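Local coordinates for protein eukaryotic translation initiation factor 2A (Schizosaccharomyces pombe, PDB 3WJ9) that probably directs initiator methionyl-tRNA to 40S ribosomal subunits, in a codon-dependent manner, early in the translation of a small number of specific mRNAs, at residues E35-A40 with Y51-Q56; K13-V18 with F30-E35. One frame throughout, in Å; residues are numbered along the deposited sequence.

Overall arrangement
From the N terminus, strand 6-11 leads into strand 15-19, and with strand 401-406, the last of this propeller piece, these form one blade of the beta-propeller. The chain then loops back, and contact 2 closes this loop by setting 30-35 beside 13-18. Glu-35, common to both contacts, passes the chain into the next blade, where contact 1 closes the hairpin of strands 37-42 and 48-53. The two loops follow in series, neither nested nor crossed. Their centres lie about 9 Å apart, and Tyr-51 joins them: its CB is 3.5 Å from Ile-15 CD1, and its OH packs 3.1 Å from Ile-33 N.

Contact 1: E35-A40 with Y51-Q56; sequences EPARNA and YATATQ
A chi1 of 60° sets CG of Arg-38 between its own backbone N and carbonyl carbon, 4.0 Å from Ala-52 CB. The bend at chi3 (66°) then turns NE toward the backbone of Thr-53 and Ala-54, and the guanidinium lies obliquely against Ala-54, NH2 3.3 Å from Ala-54 CB. The Arg-38 backbone N also donates to Ala-52 O at 2.6 Å, while Asn-39 N adds a weak bond of 3.5 Å to Ala-52 O. In return Ala-52 N donates to Asn-39 O at 2.8 Å. Two residues facing one make a classic beta bulge, set in the antiparallel hairpin of strands 37-42 and 48-53 that begins a four-stranded propeller blade. An alanine in place of Arg-38 would probably open a gap beside Ala-52 CB and Ala-54 CB and leave Thr-76 O without the weak hydrogen bond it receives from NH1. Asn-39 and Ala-52 share one face of the hairpin, their CB atoms side by side, and both touch Leu-79 of strand 76-81 in the following blade. On the other face Ala-40 CB meets Tyr-51 CB at 4.0 Å. Ala-37 CB comes near CD2 of the Tyr-51 ring, obliquely. Before the strand, Glu-35 CB packs on Thr-53 CB (3.5 Å). Gln-56 O accepts from both Thr-53 N and Thr-53 OG1, the hydroxyl oxygen 3.3 Å away and above the carbonyl plane, where the chain turns from strand 48-53 to strand 57-61.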
loop_
_atom_site.group_PDB
_atom_site.type_symbol
_atom_site.label_atom_id
_atom_site.label_comp_id
_atom_site.label_asym_id
_atom_site.label_seq_id
_atom_site.Cartn_x
_atom_site.Cartn_y
_atom_site.Cartn_z
ATOM N N GLU A 35 21.083 16.504 7.097
ATOM C CA GLU A 35 20.862 15.263 7.827
ATOM C C GLU A 35 20.705 14.083 6.876
ATOM O O GLU A 35 20.185 14.237 5.772
ATOM C CB GLU A 35 19.620 15.376 8.711
ATOM C CG GLU A 35 19.575 16.590 9.613
ATOM C CD GLU A 35 20.317 16.384 10.918
ATOM O OE1 GLU A 35 19.955 17.040 11.917
ATOM O OE2 GLU A 35 21.259 15.567 10.949
ATOM N N PRO A 36 21.158 12.895 7.304
ATOM C CA PRO A 36 20.914 11.679 6.524
ATOM C C PRO A 36 19.425 11.353 6.482
ATOM O O PRO A 36 18.738 11.533 7.486
ATOM C CB PRO A 36 21.697 10.608 7.289
ATOM C CG PRO A 36 21.777 11.129 8.686
ATOM C CD PRO A 36 21.902 12.617 8.544
ATOM N N ALA A 37 18.933 10.895 5.337
ATOM C CA ALA A 37 17.522 10.550 5.209
ATOM C C ALA A 37 17.224 9.243 5.935
ATOM O O ALA A 37 18.076 8.357 6.012
ATOM C CB ALA A 37 17.127 10.450 3.748
ATOM N N ARG A 38 16.012 9.129 6.468
ATOM C CA ARG A 38 15.610 7.950 7.226
ATOM C C ARG A 38 14.363 7.306 6.635
ATOM O O ARG A 38 13.988 6.194 7.008
ATOM C CB ARG A 38 15.359 8.313 8.690
ATOM C CG ARG A 38 14.268 9.350 8.883
ATOM C CD ARG A 38 13.926 9.520 10.349
ATOM N NE ARG A 38 15.031 10.086 11.116
ATOM C CZ ARG A 38 15.061 10.149 12.443
ATOM N NH1 ARG A 38 14.048 9.674 13.156
ATOM N NH2 ARG A 38 16.108 10.679 13.059
ATOM N N ASN A 39 13.723 8.015 5.712
ATOM C CA ASN A 39 12.501 7.539 5.080
ATOM C C ASN A 39 12.233 8.310 3.793
ATOM O O ASN A 39 12.786 9.392 3.593
ATOM C CB ASN A 39 11.320 7.675 6.042
ATOM C CG ASN A 39 10.121 6.855 5.612
ATOM O OD1 ASN A 39 10.247 5.918 4.825
ATOM N ND2 ASN A 39 8.950 7.201 6.132
ATOM N N ALA A 40 11.395 7.753 2.921
ATOM C CA ALA A 40 11.057 8.403 1.656
ATOM C C ALA A 40 9.803 7.796 1.023
ATOM O O ALA A 40 9.470 6.640 1.286
ATOM C CB ALA A 40 12.227 8.316 0.688
ATOM N N TYR A 51 11.055 13.017 1.577
ATOM C CA TYR A 51 11.976 12.204 2.357
ATOM C C TYR A 51 12.167 12.795 3.744
ATOM O O TYR A 51 12.145 14.013 3.923
ATOM C CB TYR A 51 13.319 12.058 1.641
ATOM C CG TYR A 51 14.076 13.350 1.453
ATOM C CD1 TYR A 51 13.902 14.116 0.309
ATOM C CD2 TYR A 51 14.977 13.796 2.410
ATOM C CE1 TYR A 51 14.591 15.295 0.129
ATOM C CE2 TYR A 51 15.670 14.973 2.237
ATOM C CZ TYR A 51 15.474 15.720 1.095
ATOM O OH TYR A 51 16.160 16.899 0.913
ATOM N N ALA A 52 12.352 11.921 4.723
ATOM C CA ALA A 52 12.452 12.350 6.106
ATOM C C ALA A 52 13.881 12.285 6.613
ATOM O O ALA A 52 14.583 11.294 6.415
ATOM C CB ALA A 52 11.544 11.508 6.982
ATOM N N THR A 53 14.308 13.367 7.250
ATOM C CA THR A 53 15.551 13.385 7.999
ATOM C C THR A 53 15.198 13.713 9.443
ATOM O O THR A 53 14.035 13.982 9.747
ATOM C CB THR A 53 16.555 14.406 7.439
ATOM O OG1 THR A 53 16.113 15.737 7.733
ATOM C CG2 THR A 53 16.718 14.236 5.935
ATOM N N ALA A 54 16.186 13.688 10.329
ATOM C CA ALA A 54 15.942 13.958 11.741
ATOM C C ALA A 54 15.370 15.354 11.964
ATOM O O ALA A 54 14.430 15.534 12.735
ATOM C CB ALA A 54 17.223 13.783 12.538
ATOM N N THR A 55 15.937 16.339 11.276
ATOM C CA THR A 55 15.577 17.732 11.501
ATOM C C THR A 55 14.282 18.135 10.797
ATOM O O THR A 55 13.416 18.770 11.398
ATOM C CB THR A 55 16.708 18.675 11.035
ATOM O OG1 THR A 55 17.944 18.274 11.638
ATOM C CG2 THR A 55 16.413 20.112 11.425
ATOM N N GLN A 56 14.158 17.769 9.524
ATOM C CA GLN A 56 13.107 18.306 8.661
ATOM C C GLN A 56 12.491 17.277 7.707
ATOM O O GLN A 56 12.849 16.098 7.724
ATOM C CB GLN A 56 13.670 19.479 7.850
ATOM C CG GLN A 56 14.222 20.620 8.685
ATOM C CD GLN A 56 15.081 21.595 7.900
ATOM O OE1 GLN A 56 15.138 21.546 6.675
ATOM N NE2 GLN A 56 15.778 22.474 8.616
#

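Contact 2: K13-V18 with F30-E35; sequences KSIGLV and FEAISE
Phe-30 and Ala-32 lean against Ile-15, Gly-16 and Leu-17 where the strand-free segment 30-35, on its way to the next blade, passes strand 15-19 in the beta-propeller part of the factor. This strand is an outer edge of the sheet in which strands 6-11 and 15-19 join strand 401-406, so that the first and last strands of this propeller piece meet in one blade, which closes the ring. No hydrogen bond links the two segments, and their backbones stay well apart, 7.1 Å between Ile-15 CA and Ala-32 CA. Strand 15-19 makes its backbone bonds with strand 6-11, where Gly-16 pairs with Tyr-9 and Val-18 with Phe-7. Apolar side chains meet at two points. Methyl CG2 of Ile-15 touches Ala-32 CB at 3.7 Å, and CG of Leu-17 sits over one face of the Phe-30 ring, 4.3 Å from CE1. Leu-17 also touches Phe-49 on strand 48-53, so this side chain reaches the neighbouring blade as well. The remaining contacts are of ring with backbone. A chi1 of 179° sets CG of Phe-30 anti to its backbone N, CB points toward strand 15-19, and the ring reaches the strand backbone at Gly-16. CE2 comes 3.4 Å from Gly-16 CA, approached obliquely, while Ile-15 O lies at the ring edge, in its plane, 3.5 Å from CE2.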
loop_
_atom_site.group_PDB
_atom_site.type_symbol
_atom_site.label_atom_id
_atom_site.label_comp_id
_atom_site.label_asym_id
_atom_site.label_seq_id
_atom_site.Cartn_x
_atom_site.Cartn_y
_atom_site.Cartn_z
ATOM N N LYS A 13 23.949 5.449 2.617
ATOM C CA LYS A 13 24.993 6.350 2.166
ATOM C C LYS A 13 24.442 7.564 1.430
ATOM O O LYS A 13 24.978 8.666 1.549
ATOM C CB LYS A 13 25.965 5.571 1.284
ATOM C CG LYS A 13 26.395 6.246 0.005
ATOM C CD LYS A 13 27.677 5.596 -0.450
ATOM C CE LYS A 13 28.163 6.094 -1.782
ATOM N NZ LYS A 13 29.127 5.088 -2.287
ATOM N N SER A 14 23.361 7.369 0.682
ATOM C CA SER A 14 22.821 8.445 -0.138
ATOM C C SER A 14 21.323 8.311 -0.373
ATOM O O SER A 14 20.692 7.349 0.067
ATOM C CB SER A 14 23.551 8.493 -1.482
ATOM O OG SER A 14 23.037 9.523 -2.308
ATOM N N ILE A 15 20.764 9.294 -1.070
ATOM C CA ILE A 15 19.360 9.271 -1.452
ATOM C C ILE A 15 19.148 10.139 -2.688
ATOM O O ILE A 15 19.647 11.261 -2.767
ATOM C CB ILE A 15 18.446 9.752 -0.304
ATOM C CG1 ILE A 15 16.994 9.819 -0.779
ATOM C CG2 ILE A 15 18.911 11.101 0.237
ATOM C CD1 ILE A 15 16.035 10.293 0.272
ATOM N N GLY A 16 18.420 9.610 -3.664
ATOM C CA GLY A 16 18.195 10.346 -4.889
ATOM C C GLY A 16 17.108 9.794 -5.785
ATOM O O GLY A 16 16.580 8.705 -5.562
ATOM N N LEU A 17 16.769 10.575 -6.803
ATOM C CA LEU A 17 15.839 10.142 -7.831
ATOM C C LEU A 17 16.650 9.822 -9.081
ATOM O O LEU A 17 17.675 10.448 -9.333
ATOM C CB LEU A 17 14.784 11.222 -8.094
ATOM C CG LEU A 17 14.207 11.864 -6.823
ATOM C CD1 LEU A 17 13.134 12.897 -7.143
ATOM C CD2 LEU A 17 13.668 10.805 -5.875
ATOM N N VAL A 18 16.214 8.827 -9.845
ATOM C CA VAL A 18 16.983 8.369 -10.997
ATOM C C VAL A 18 16.111 8.231 -12.238
ATOM O O VAL A 18 15.189 7.416 -12.266
ATOM C CB VAL A 18 17.667 7.009 -10.713
ATOM C CG1 VAL A 18 18.408 6.517 -11.940
ATOM C CG2 VAL A 18 18.615 7.115 -9.531
ATOM N N PHE A 30 17.830 18.713 -7.839
ATOM C CA PHE A 30 17.668 17.870 -6.656
ATOM C C PHE A 30 18.925 17.730 -5.801
ATOM O O PHE A 30 20.015 17.453 -6.303
ATOM C CB PHE A 30 17.189 16.471 -7.052
ATOM C CG PHE A 30 17.026 15.540 -5.881
ATOM C CD1 PHE A 30 15.908 15.618 -5.067
ATOM C CD2 PHE A 30 17.997 14.596 -5.586
ATOM C CE1 PHE A 30 15.759 14.767 -3.986
ATOM C CE2 PHE A 30 17.855 13.746 -4.507
ATOM C CZ PHE A 30 16.736 13.829 -3.707
ATOM N N GLU A 31 18.742 17.914 -4.497
ATOM C CA GLU A 31 19.761 17.606 -3.498
ATOM C C GLU A 31 19.091 17.423 -2.134
ATOM O O GLU A 31 18.087 18.073 -1.839
ATOM C CB GLU A 31 20.829 18.703 -3.442
ATOM C CG GLU A 31 21.847 18.515 -2.327
ATOM C CD GLU A 31 22.953 19.546 -2.360
ATOM O OE1 GLU A 31 22.975 20.419 -1.469
ATOM O OE2 GLU A 31 23.805 19.475 -3.270
ATOM N N ALA A 32 19.642 16.531 -1.313
ATOM C CA ALA A 32 19.049 16.190 -0.021
ATOM C C ALA A 32 19.415 17.180 1.088
ATOM O O ALA A 32 20.131 18.152 0.854
ATOM C CB ALA A 32 19.461 14.782 0.382
ATOM N N ILE A 33 18.914 16.921 2.295
ATOM C CA ILE A 33 19.196 17.762 3.459
ATOM C C ILE A 33 20.545 17.389 4.076
ATOM O O ILE A 33 21.060 16.295 3.836
ATOM C CB ILE A 33 18.086 17.637 4.546
ATOM C CG1 ILE A 33 16.693 17.716 3.930
ATOM C CG2 ILE A 33 18.203 18.730 5.601
ATOM C CD1 ILE A 33 15.585 17.530 4.949
ATOM N N SER A 34 21.113 18.316 4.845
ATOM C CA SER A 34 22.282 18.062 5.683
ATOM C C SER A 34 22.200 16.726 6.414
ATOM O O SER A 34 23.126 15.917 6.360
ATOM C CB SER A 34 22.446 19.192 6.702
ATOM O OG SER A 34 23.503 18.923 7.604
ATOM N N GLU A 35 21.083 16.504 7.097
ATOM C CA GLU A 35 20.862 15.263 7.827
ATOM C C GLU A 35 20.705 14.083 6.876
ATOM O O GLU A 35 20.185 14.237 5.772
ATOM C CB GLU A 35 19.620 15.376 8.711
ATOM C CG GLU A 35 19.575 16.590 9.613
ATOM C CD GLU A 35 20.317 16.384 10.918
ATOM O OE1 GLU A 35 19.955 17.040 11.917
ATOM O OE2 GLU A 35 21.259 15.567 10.949
#